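Local structure of dihydropyrimidinase (3SFW) at residues E41-T46 with I393-P398; D72-G77 with T87-F92; K79-G84 with A116-G121; V427-V430 with A435-V438. The protein catalyses the reversible hydrolytic ring opening of dihydropyrimidines to N-carbamoyl beta-amino acids, probably by means of its zinc centre. All blocks are in the same frame, centred on the assembly; numbering follows the deposited sequence.

Interaction 1: residues E41-T46 with I393-P398; sequences EVIDAT and IVLFDP
The backbones of residues 41-46 and 393-398 stay apart, 6.9 Å at their nearest between Ala-45 CA and Leu-395 CA, and share no hydrogen bond, so side chains alone join them. Leu-395 reaches across with one methyl group. Its CD1 lies 3.9 Å from Ile-43 CG2 and 4.3 Å from Ala-45 CB, two residues whose side chains leave the same side of the chain. Ile-43 meets Leu-395 at about a right angle: with CG1 beside the backbone N (chi1 -50°), CG2 is anti to that N and does the touching, while the longer CG1-CD1 arm runs off toward Phe-436. Strand 41-44 is an outer strand of the sheet it forms with 2-6, 20-24 and 27-32, whereas strand 393-403 lies between 49-59 and 422-432 in another sheet; the contact thus bridges two sheets, consistent with the beta-sandwich domain of amidohydrolases. Leu-50 of strand 49-59 packs against both Ala-45 and Leu-395. Just past strand 41-44 the chain bends in an Asx turn. Asp-44 OD1 takes Thr-46 N at 3.0 Å from above the carboxylate plane, and the same oxygen uses its syn lone pair for Thr-46 OG1, 2.6 Å from Asp-44 OD1.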
loop_
_atom_site.group_PDB
_atom_site.type_symbol
_atom_site.label_atom_id
_atom_site.label_comp_id
_atom_site.label_asym_id
_atom_site.label_seq_id
_atom_site.Cartn_x
_atom_site.Cartn_y
_atom_site.Cartn_z
ATOM N N GLU A 41 -44.018 9.843 -35.516
ATOM C CA GLU A 41 -44.313 10.978 -34.623
ATOM C C GLU A 41 -43.021 11.761 -34.338
ATOM O O GLU A 41 -42.046 11.177 -33.840
ATOM C CB GLU A 41 -44.905 10.492 -33.305
ATOM C CG GLU A 41 -45.222 11.665 -32.328
ATOM C CD GLU A 41 -45.706 11.226 -30.951
ATOM O OE1 GLU A 41 -45.570 10.030 -30.574
ATOM O OE2 GLU A 41 -46.154 12.116 -30.204
ATOM N N VAL A 42 -43.008 13.057 -34.660
ATOM C CA VAL A 42 -41.812 13.875 -34.426
ATOM C C VAL A 42 -41.780 14.341 -32.970
ATOM O O VAL A 42 -42.746 14.917 -32.473
ATOM C CB VAL A 42 -41.689 15.081 -35.414
ATOM C CG1 VAL A 42 -40.576 16.029 -34.993
ATOM C CG2 VAL A 42 -41.436 14.592 -36.851
ATOM N N ILE A 43 -40.686 14.023 -32.271
ATOM C CA ILE A 43 -40.461 14.492 -30.903
ATOM C C ILE A 43 -39.322 15.499 -30.952
ATOM O O ILE A 43 -38.185 15.173 -31.369
ATOM C CB ILE A 43 -40.005 13.314 -29.966
ATOM C CG1 ILE A 43 -40.927 12.086 -30.072
ATOM C CG2 ILE A 43 -39.871 13.772 -28.518
ATOM C CD1 ILE A 43 -42.367 12.383 -30.012
ATOM N N ASP A 44 -39.609 16.717 -30.537
ATOM C CA ASP A 44 -38.615 17.783 -30.579
ATOM C C ASP A 44 -37.693 17.779 -29.337
ATOM O O ASP A 44 -38.139 18.061 -28.222
ATOM C CB ASP A 44 -39.350 19.126 -30.721
ATOM C CG ASP A 44 -38.413 20.305 -30.839
ATOM O OD1 ASP A 44 -37.185 20.122 -30.840
ATOM O OD2 ASP A 44 -38.909 21.445 -30.934
ATOM N N ALA A 45 -36.412 17.435 -29.535
ATOM C CA ALA A 45 -35.441 17.373 -28.426
ATOM C C ALA A 45 -34.429 18.515 -28.454
ATOM O O ALA A 45 -33.379 18.437 -27.825
ATOM C CB ALA A 45 -34.712 16.003 -28.416
ATOM N N THR A 46 -34.805 19.643 -29.080
ATOM C CA THR A 46 -33.970 20.837 -29.053
ATOM C C THR A 46 -33.603 21.226 -27.634
ATOM O O THR A 46 -34.484 21.345 -26.755
ATOM C CB THR A 46 -34.700 22.070 -29.755
ATOM O OG1 THR A 46 -35.081 21.711 -31.079
ATOM C CG2 THR A 46 -33.774 23.277 -29.838
ATOM N N ILE A 393 -35.014 5.739 -23.182
ATOM C CA ILE A 393 -34.319 6.966 -23.457
ATOM C C ILE A 393 -34.886 8.078 -22.573
ATOM O O ILE A 393 -36.099 8.172 -22.374
ATOM C CB ILE A 393 -34.505 7.346 -24.959
ATOM C CG1 ILE A 393 -33.843 6.274 -25.819
ATOM C CG2 ILE A 393 -33.891 8.803 -25.264
ATOM C CD1 ILE A 393 -34.141 6.422 -27.312
ATOM N N VAL A 394 -33.998 8.943 -22.089
ATOM C CA VAL A 394 -34.396 10.103 -21.290
ATOM C C VAL A 394 -34.083 11.368 -22.064
ATOM O O VAL A 394 -32.961 11.532 -22.571
ATOM C CB VAL A 394 -33.638 10.118 -19.950
ATOM C CG1 VAL A 394 -33.984 11.376 -19.159
ATOM C CG2 VAL A 394 -34.000 8.866 -19.148
ATOM N N LEU A 395 -35.065 12.280 -22.157
ATOM C CA LEU A 395 -34.798 13.603 -22.657
ATOM C C LEU A 395 -34.511 14.491 -21.454
ATOM O O LEU A 395 -35.379 14.649 -20.581
ATOM C CB LEU A 395 -36.030 14.141 -23.420
ATOM C CG LEU A 395 -36.478 13.363 -24.668
ATOM C CD1 LEU A 395 -37.368 14.246 -25.559
ATOM C CD2 LEU A 395 -35.383 12.783 -25.415
ATOM N N PHE A 396 -33.263 14.982 -21.357
ATOM C CA PHE A 396 -32.774 15.631 -20.129
ATOM C C PHE A 396 -32.344 17.069 -20.455
ATOM O O PHE A 396 -31.572 17.303 -21.421
ATOM C CB PHE A 396 -31.572 14.825 -19.589
ATOM C CG PHE A 396 -31.052 15.321 -18.276
ATOM C CD1 PHE A 396 -31.626 14.879 -17.066
ATOM C CD2 PHE A 396 -29.926 16.143 -18.231
ATOM C CE1 PHE A 396 -31.137 15.331 -15.841
ATOM C CE2 PHE A 396 -29.396 16.556 -16.995
ATOM C CZ PHE A 396 -29.992 16.147 -15.811
ATOM N N ASP A 397 -32.918 18.040 -19.736
ATOM C CA ASP A 397 -32.562 19.448 -19.919
ATOM C C ASP A 397 -31.542 19.902 -18.875
ATOM O O ASP A 397 -31.839 20.026 -17.699
ATOM C CB ASP A 397 -33.818 20.340 -19.903
ATOM C CG ASP A 397 -33.519 21.801 -20.232
ATOM O OD1 ASP A 397 -32.351 22.206 -20.141
ATOM O OD2 ASP A 397 -34.478 22.555 -20.573
ATOM N N PRO A 398 -30.275 20.033 -19.296
ATOM C CA PRO A 398 -29.195 20.257 -18.320
ATOM C C PRO A 398 -29.200 21.696 -17.734
ATOM O O PRO A 398 -28.474 21.984 -16.774
ATOM C CB PRO A 398 -27.929 20.012 -19.159
ATOM C CG PRO A 398 -28.353 20.428 -20.574
ATOM C CD PRO A 398 -29.792 20.016 -20.697
#

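Interaction 2: residues D72-G77 with T87-F92; sequences DNFFTG and TSIVDF
The Phe-74 ring lies obliquely against the carboxylate of Asp-91, with CZ 3.6 Å from Asp-91 CG and 3.7 Å from Asp-91 OD1. The two side chains come from opposite directions, and the ring and carboxylate planes stand 56° apart. Next to this, Phe-74 CE2 touches the end of Ile-89, 4.1 Å from its CD1, so the ring reaches two residues that project from the same side of the strand. Asp-91 CG is anti to the backbone N (chi1 -165°), which carries the carboxylate out to the ring. Its oxygens are held elsewhere: OD2 by Thr-59 OG1 and Leu-61 N, OD1 by Trp-108 NE1. These bonds should fix the rotation of the buried group. At the helix start, Thr-76 OG1 donates to Asp-72 OD1 at 2.6 Å, on the anti side of the carboxylate, and accepts from the backbone N of Asn-73, the N-cap residue, at 3.3 Å. Lys-111 and Ala-112 of helix 101-112 also pack on Phe-74. The side chain of Asp-91 is about 9 Å from a bound zinc ion, and helix 74-83 connects the parallel strands 49-59 and 86-93, a beta-alpha-beta crossover of the kind that builds the beta/alpha barrel of amidohydrolases.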
loop_
_atom_site.group_PDB
_atom_site.type_symbol
_atom_site.label_atom_id
_atom_site.label_comp_id
_atom_site.label_asym_id
_atom_site.label_seq_id
_atom_site.Cartn_x
_atom_site.Cartn_y
_atom_site.Cartn_z
ATOM N N ASP A 72 -42.632 2.608 -0.730
ATOM C CA ASP A 72 -42.944 2.494 -2.159
ATOM C C ASP A 72 -43.147 1.039 -2.501
ATOM O O ASP A 72 -42.336 0.207 -2.110
ATOM C CB ASP A 72 -41.769 3.010 -3.027
ATOM C CG ASP A 72 -41.844 4.515 -3.291
ATOM O OD1 ASP A 72 -42.938 5.049 -3.573
ATOM O OD2 ASP A 72 -40.765 5.134 -3.301
ATOM N N ASN A 73 -44.198 0.739 -3.265
ATOM C CA ASN A 73 -44.337 -0.596 -3.839
ATOM C C ASN A 73 -43.847 -0.574 -5.280
ATOM O O ASN A 73 -43.152 0.369 -5.684
ATOM C CB ASN A 73 -45.797 -1.091 -3.728
ATOM C CG ASN A 73 -46.811 -0.200 -4.474
ATOM O OD1 ASN A 73 -48.053 -0.358 -4.311
ATOM N ND2 ASN A 73 -46.340 0.708 -5.261
ATOM N N PHE A 74 -44.085 -1.652 -6.031
ATOM C CA PHE A 74 -43.547 -1.682 -7.401
ATOM C C PHE A 74 -44.171 -0.656 -8.302
ATOM O O PHE A 74 -43.505 -0.147 -9.178
ATOM C CB PHE A 74 -43.601 -3.079 -8.025
ATOM C CG PHE A 74 -42.391 -3.896 -7.706
ATOM C CD1 PHE A 74 -42.245 -4.466 -6.438
ATOM C CD2 PHE A 74 -41.365 -4.045 -8.654
ATOM C CE1 PHE A 74 -41.096 -5.203 -6.073
ATOM C CE2 PHE A 74 -40.161 -4.714 -8.286
ATOM C CZ PHE A 74 -40.039 -5.328 -7.018
ATOM N N PHE A 75 -45.430 -0.264 -8.034
ATOM C CA PHE A 75 -46.043 0.794 -8.830
ATOM C C PHE A 75 -45.402 2.172 -8.497
ATOM O O PHE A 75 -44.908 2.857 -9.383
ATOM C CB PHE A 75 -47.575 0.848 -8.601
ATOM C CG PHE A 75 -48.260 1.943 -9.364
ATOM C CD1 PHE A 75 -48.866 2.988 -8.672
ATOM C CD2 PHE A 75 -48.189 1.995 -10.751
ATOM C CE1 PHE A 75 -49.477 4.048 -9.352
ATOM C CE2 PHE A 75 -48.817 3.060 -11.468
ATOM C CZ PHE A 75 -49.442 4.098 -10.744
ATOM N N THR A 76 -45.524 2.611 -7.251
ATOM C CA THR A 76 -45.058 3.976 -6.916
ATOM C C THR A 76 -43.537 4.086 -7.063
ATOM O O THR A 76 -43.027 5.152 -7.448
ATOM C CB THR A 76 -45.500 4.483 -5.524
ATOM O OG1 THR A 76 -44.914 3.685 -4.496
ATOM C CG2 THR A 76 -47.107 4.460 -5.380
ATOM N N GLY A 77 -42.826 3.017 -6.695
ATOM C CA GLY A 77 -41.362 3.069 -6.756
ATOM C C GLY A 77 -40.857 3.155 -8.199
ATOM O O GLY A 77 -39.903 3.904 -8.488
ATOM N N THR A 87 -35.042 3.994 -16.105
ATOM C CA THR A 87 -35.953 3.182 -16.885
ATOM C C THR A 87 -35.941 1.657 -16.569
ATOM O O THR A 87 -36.794 0.901 -17.100
ATOM C CB THR A 87 -35.762 3.413 -18.411
ATOM O OG1 THR A 87 -34.383 3.220 -18.731
ATOM C CG2 THR A 87 -36.157 4.833 -18.805
ATOM N N SER A 88 -34.934 1.180 -15.808
ATOM C CA SER A 88 -34.905 -0.221 -15.374
ATOM C C SER A 88 -34.397 -0.249 -13.955
ATOM O O SER A 88 -33.555 0.598 -13.569
ATOM C CB SER A 88 -33.916 -1.014 -16.261
ATOM O OG SER A 88 -34.543 -1.274 -17.481
ATOM N N ILE A 89 -34.883 -1.206 -13.165
ATOM C CA ILE A 89 -34.367 -1.425 -11.835
ATOM C C ILE A 89 -34.014 -2.884 -11.645
ATOM O O ILE A 89 -34.512 -3.764 -12.385
ATOM C CB ILE A 89 -35.429 -1.063 -10.709
ATOM C CG1 ILE A 89 -36.699 -1.933 -10.850
ATOM C CG2 ILE A 89 -35.806 0.433 -10.769
ATOM C CD1 ILE A 89 -37.624 -1.788 -9.650
ATOM N N VAL A 90 -33.167 -3.153 -10.650
ATOM C CA VAL A 90 -32.916 -4.532 -10.281
ATOM C C VAL A 90 -33.076 -4.588 -8.784
ATOM O O VAL A 90 -32.335 -3.895 -8.024
ATOM C CB VAL A 90 -31.510 -5.041 -10.715
ATOM C CG1 VAL A 90 -31.487 -6.594 -10.613
ATOM C CG2 VAL A 90 -31.210 -4.602 -12.206
ATOM N N ASP A 91 -34.130 -5.295 -8.366
ATOM C CA ASP A 91 -34.581 -5.277 -6.970
ATOM C C ASP A 91 -34.127 -6.541 -6.226
ATOM O O ASP A 91 -34.031 -7.617 -6.815
ATOM C CB ASP A 91 -36.122 -5.211 -7.003
ATOM C CG ASP A 91 -36.719 -4.814 -5.667
ATOM O OD1 ASP A 91 -37.000 -5.722 -4.867
ATOM O OD2 ASP A 91 -36.883 -3.574 -5.444
ATOM N N PHE A 92 -33.858 -6.417 -4.923
ATOM C CA PHE A 92 -33.459 -7.578 -4.119
ATOM C C PHE A 92 -34.617 -8.469 -3.636
ATOM O O PHE A 92 -35.335 -8.130 -2.663
ATOM C CB PHE A 92 -32.604 -7.095 -2.924
ATOM C CG PHE A 92 -31.253 -6.590 -3.341
ATOM C CD1 PHE A 92 -31.022 -5.231 -3.557
ATOM C CD2 PHE A 92 -30.213 -7.470 -3.508
ATOM C CE1 PHE A 92 -29.795 -4.766 -3.938
ATOM C CE2 PHE A 92 -28.962 -7.015 -3.924
ATOM C CZ PHE A 92 -28.764 -5.648 -4.166
#

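Interaction 3: residues K79-G84 with A116-G121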
loop_
_atom_site.group_PDB
_atom_site.type_symbol
_atom_site.label_atom_id
_atom_site.label_comp_id
_atom_site.label_asym_id
_atom_site.label_seq_id
_atom_site.Cartn_x
_atom_site.Cartn_y
_atom_site.Cartn_z
ATOM N N LYS A 79 -42.641 4.301 -10.717
ATOM C CA LYS A 79 -43.080 5.576 -11.285
ATOM C C LYS A 79 -42.097 6.683 -10.851
ATOM O O LYS A 79 -41.712 7.553 -11.653
ATOM C CB LYS A 79 -44.528 5.918 -10.866
ATOM C CG LYS A 79 -45.015 7.224 -11.382
ATOM C CD LYS A 79 -46.580 7.243 -11.401
ATOM C CE LYS A 79 -47.123 6.901 -10.001
ATOM N NZ LYS A 79 -46.973 7.996 -9.029
ATOM N N ALA A 80 -41.677 6.642 -9.584
ATOM C CA ALA A 80 -40.752 7.639 -9.065
ATOM C C ALA A 80 -39.380 7.504 -9.778
ATOM O O ALA A 80 -38.765 8.481 -10.155
ATOM C CB ALA A 80 -40.592 7.437 -7.551
ATOM N N ALA A 81 -38.949 6.273 -10.005
ATOM C CA ALA A 81 -37.699 6.039 -10.755
ATOM C C ALA A 81 -37.812 6.694 -12.125
ATOM O O ALA A 81 -36.888 7.401 -12.561
ATOM C CB ALA A 81 -37.450 4.519 -10.922
ATOM N N ALA A 82 -38.933 6.470 -12.804
ATOM C CA ALA A 82 -39.099 7.017 -14.166
ATOM C C ALA A 82 -39.092 8.556 -14.134
ATOM O O ALA A 82 -38.439 9.204 -14.953
ATOM C CB ALA A 82 -40.419 6.502 -14.812
ATOM N N PHE A 83 -39.789 9.162 -13.168
ATOM C CA PHE A 83 -39.733 10.624 -13.103
ATOM C C PHE A 83 -38.283 11.094 -12.912
ATOM O O PHE A 83 -37.998 12.263 -13.162
ATOM C CB PHE A 83 -40.617 11.161 -11.988
ATOM C CG PHE A 83 -42.050 11.387 -12.422
ATOM C CD1 PHE A 83 -43.053 10.490 -12.022
ATOM C CD2 PHE A 83 -42.394 12.501 -13.203
ATOM C CE1 PHE A 83 -44.392 10.727 -12.364
ATOM C CE2 PHE A 83 -43.730 12.718 -13.619
ATOM C CZ PHE A 83 -44.733 11.853 -13.163
ATOM N N GLY A 84 -37.472 10.246 -12.252
ATOM C CA GLY A 84 -36.076 10.540 -11.925
ATOM C C GLY A 84 -35.080 10.149 -13.018
ATOM O O GLY A 84 -33.875 10.308 -12.832
ATOM N N ALA A 116 -45.462 -2.691 -11.982
ATOM C CA ALA A 116 -44.288 -1.906 -12.470
ATOM C C ALA A 116 -44.566 -1.138 -13.773
ATOM O O ALA A 116 -45.301 -1.663 -14.660
ATOM C CB ALA A 116 -43.067 -2.897 -12.690
ATOM N N VAL A 117 -44.109 0.120 -13.845
ATOM C CA VAL A 117 -44.364 0.966 -15.016
ATOM C C VAL A 117 -43.139 1.008 -15.910
ATOM O O VAL A 117 -43.229 1.452 -17.050
ATOM C CB VAL A 117 -44.785 2.394 -14.636
ATOM C CG1 VAL A 117 -45.974 2.340 -13.628
ATOM C CG2 VAL A 117 -43.621 3.191 -14.021
ATOM N N ILE A 118 -42.024 0.480 -15.398
ATOM C CA ILE A 118 -40.823 0.299 -16.219
ATOM C C ILE A 118 -40.211 -1.045 -15.891
ATOM O O ILE A 118 -40.728 -1.808 -15.054
ATOM C CB ILE A 118 -39.772 1.425 -15.991
ATOM C CG1 ILE A 118 -39.649 1.751 -14.518
ATOM C CG2 ILE A 118 -40.205 2.721 -16.658
ATOM C CD1 ILE A 118 -38.484 1.314 -13.862
ATOM N N ASP A 119 -39.152 -1.417 -16.624
ATOM C CA ASP A 119 -38.684 -2.785 -16.602
ATOM C C ASP A 119 -37.882 -3.102 -15.341
ATOM O O ASP A 119 -37.329 -2.192 -14.710
ATOM C CB ASP A 119 -37.846 -3.086 -17.835
ATOM C CG ASP A 119 -38.696 -3.172 -19.086
ATOM O OD1 ASP A 119 -39.935 -2.948 -18.956
ATOM O OD2 ASP A 119 -38.168 -3.451 -20.183
ATOM N N TYR A 120 -37.824 -4.385 -14.974
ATOM C CA TYR A 120 -37.220 -4.766 -13.681
ATOM C C TYR A 120 -36.564 -6.125 -13.790
ATOM O O TYR A 120 -37.122 -7.058 -14.416
ATOM C CB TYR A 120 -38.263 -4.775 -12.539
ATOM C CG TYR A 120 -39.484 -5.647 -12.830
ATOM C CD1 TYR A 120 -40.554 -5.157 -13.613
ATOM C CD2 TYR A 120 -39.569 -6.962 -12.301
ATOM C CE1 TYR A 120 -41.642 -6.004 -13.976
ATOM C CE2 TYR A 120 -40.641 -7.792 -12.635
ATOM C CZ TYR A 120 -41.689 -7.300 -13.428
ATOM O OH TYR A 120 -42.742 -8.152 -13.745
ATOM N N GLY A 121 -35.472 -6.294 -13.051
ATOM C CA GLY A 121 -34.953 -7.610 -12.830
ATOM C C GLY A 121 -34.915 -7.843 -11.348
ATOM O O GLY A 121 -35.270 -6.931 -10.546
#
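Lys-79 O accepts the backbone N of Phe-83 at 2.9 Å, a regular turn of helix 74-83, and at the start of that turn Lys-79 presents its main chain to Val-117. One methyl group does this work: Val-117 CG2 sits 3.6 Å from Lys-79 N and 3.7 Å from Lys-79 CA. With CG1 beside the backbone N (chi1 -52°), CG2 falls between that N and the carbonyl carbon, on the side of the helix. The first part of the lysine side chain passes alongside, with CB 4.3 Å from Val-117 CG2, before its far end leads away. Ile-118 makes the second point of contact and uses both branches. Its CG2 meets Ala-82 CB at 4.2 Å, and its CD1 reaches Ala-81 CB at a looser 4.5 Å; chi2, at 107°, is off the staggered positions. The small alanine side chains let the helix come close, with Ala-82 CA 7.2 Å from Ile-118 CA. No hydrogen bond joins the two segments, but Val-117 N is bonded to Thr-78 OG1 of the same helix. Further on, Ile-118 O lies in the plane of the Tyr-120 ring, at its edge, and Asp-119 pairs with Lys-382 and Arg-433. The contact thus sets helix 74-83 against the chain leading into strand 119-124, which runs parallel to strand 86-93 in the sheet, while Val-437 of strand 435-439 packs on Ala-82, Val-117 and Ile-118, and Phe-443 on Lys-79 and Val-117.

Interaction 4: residues V427-V430 with A435-V438; sequences VISV and AFVV
Val-438 leads off with CB, 4.0 Å from Val-430 CG2, its cross-strand partner. Its CG1, anti to the backbone N (chi1 174°), turns back along the neighbouring strand to lie 3.8 Å from Ile-428 O; both methyl groups, CG1 and CG2, also approach the ring of Phe-83 in helix 74-83. Val-430 and Val-438 are an antiparallel hydrogen-bonded pair with their side chains on the same face of the sheet. Val-430 N donates to Val-438 O at 2.8 Å, nearly straight at the hydrogen (168°) but tilted from the carbonyl plane. In return Val-430 O takes Val-437 N at 2.7 Å, almost in line with its carbonyl bond, and a weak second bond from Val-438 N at 3.3 Å. Val-437 and Val-438 both face Val-430, a classic beta bulge in the second strand of this beta hairpin, formed by strands 422-432 and 435-439; a second classic bulge sets Ile-428 and Ser-429 opposite Leu-395 on the other neighbour, strand 393-403. Val-438 O also receives a CA-H contact from Ser-429 CA at 3.3 Å. Away from the valine pair, the Phe-436 ring turns its edge to Ser-429, with CE2 4.0 Å from Ser-429 CB and that carbon near the ring plane. The hydroxyl of Ser-429 is hydrogen-bonded to Asn-440 N. Val-437, at the bulge, has its CB 3.7 Å from Val-430 O, and its side chain touches Ser-432 of the first strand.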
loop_
_atom_site.group_PDB
_atom_site.type_symbol
_atom_site.label_atom_id
_atom_site.label_comp_id
_atom_site.label_asym_id
_atom_site.label_seq_id
_atom_site.Cartn_x
_atom_site.Cartn_y
_atom_site.Cartn_z
ATOM N N VAL A 427 -35.376 16.066 -15.723
ATOM C CA VAL A 427 -35.889 14.973 -16.581
ATOM C C VAL A 427 -37.216 15.378 -17.228
ATOM O O VAL A 427 -38.235 15.578 -16.527
ATOM C CB VAL A 427 -36.050 13.681 -15.744
ATOM C CG1 VAL A 427 -36.702 12.562 -16.568
ATOM C CG2 VAL A 427 -34.635 13.230 -15.209
ATOM N N ILE A 428 -37.188 15.604 -18.536
ATOM C CA ILE A 428 -38.383 16.129 -19.217
ATOM C C ILE A 428 -39.302 15.008 -19.671
ATOM O O ILE A 428 -40.493 15.016 -19.345
ATOM C CB ILE A 428 -38.003 17.005 -20.421
ATOM C CG1 ILE A 428 -37.038 18.121 -19.965
ATOM C CG2 ILE A 428 -39.282 17.513 -21.190
ATOM C CD1 ILE A 428 -37.586 19.024 -18.836
ATOM N N SER A 429 -38.766 14.066 -20.458
ATOM C CA SER A 429 -39.553 12.933 -20.938
ATOM C C SER A 429 -38.751 11.642 -20.824
ATOM O O SER A 429 -37.525 11.679 -20.862
ATOM C CB SER A 429 -39.970 13.172 -22.379
ATOM O OG SER A 429 -40.768 14.351 -22.408
ATOM N N VAL A 430 -39.459 10.525 -20.669
ATOM C CA VAL A 430 -38.834 9.219 -20.436
ATOM C C VAL A 430 -39.579 8.187 -21.259
ATOM O O VAL A 430 -40.802 8.016 -21.113
ATOM C CB VAL A 430 -38.902 8.840 -18.952
ATOM C CG1 VAL A 430 -38.293 7.444 -18.696
ATOM C CG2 VAL A 430 -38.229 9.912 -18.090
ATOM N N ALA A 435 -42.277 3.438 -25.678
ATOM C CA ALA A 435 -43.501 4.108 -25.212
ATOM C C ALA A 435 -43.168 5.123 -24.144
ATOM O O ALA A 435 -42.405 4.839 -23.219
ATOM C CB ALA A 435 -44.548 3.063 -24.673
ATOM N N PHE A 436 -43.835 6.274 -24.186
ATOM C CA PHE A 436 -43.610 7.281 -23.145
ATOM C C PHE A 436 -44.122 6.781 -21.810
ATOM O O PHE A 436 -45.233 6.196 -21.748
ATOM C CB PHE A 436 -44.328 8.572 -23.484
ATOM C CG PHE A 436 -43.616 9.409 -24.507
ATOM C CD1 PHE A 436 -44.077 9.444 -25.817
ATOM C CD2 PHE A 436 -42.510 10.179 -24.139
ATOM C CE1 PHE A 436 -43.394 10.202 -26.774
ATOM C CE2 PHE A 436 -41.845 10.945 -25.053
ATOM C CZ PHE A 436 -42.295 10.990 -26.367
ATOM N N VAL A 437 -43.330 7.018 -20.759
ATOM C CA VAL A 437 -43.743 6.764 -19.352
ATOM C C VAL A 437 -43.991 8.128 -18.698
ATOM O O VAL A 437 -44.987 8.346 -17.967
ATOM C CB VAL A 437 -42.607 6.012 -18.557
ATOM C CG1 VAL A 437 -43.061 5.732 -17.061
ATOM C CG2 VAL A 437 -42.294 4.656 -19.297
ATOM N N VAL A 438 -43.045 9.040 -18.919
ATOM C CA VAL A 438 -43.201 10.439 -18.543
ATOM C C VAL A 438 -43.063 11.274 -19.826
ATOM O O VAL A 438 -42.191 11.017 -20.672
ATOM C CB VAL A 438 -42.067 10.832 -17.525
ATOM C CG1 VAL A 438 -42.099 12.347 -17.218
ATOM C CG2 VAL A 438 -42.194 10.005 -16.239
#

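In the fold
All four contacts are largely buried, but they differ in depth and chemistry. Interactions 2 and 3 share helix 74-83 and lie 6 Å apart between centres, on strand 86-93 and on the chain leading into its hydrogen-bonded neighbour, strand 119-124; only interaction 2 comes near the zinc site, and it sets an aromatic ring against a carboxylate, whereas interaction 3 is mostly aliphatic. Interactions 1 and 4 lie farther out and meet where Leu-395 bonds to the backbone of Ile-428 and Ser-429. There interaction 4 joins strands within one sheet by main-chain bonds, and interaction 1 joins two sheets by methyl groups. Val-430 also packs on Ala-82 and Thr-87, so interaction 4 borders interactions 2 and 3.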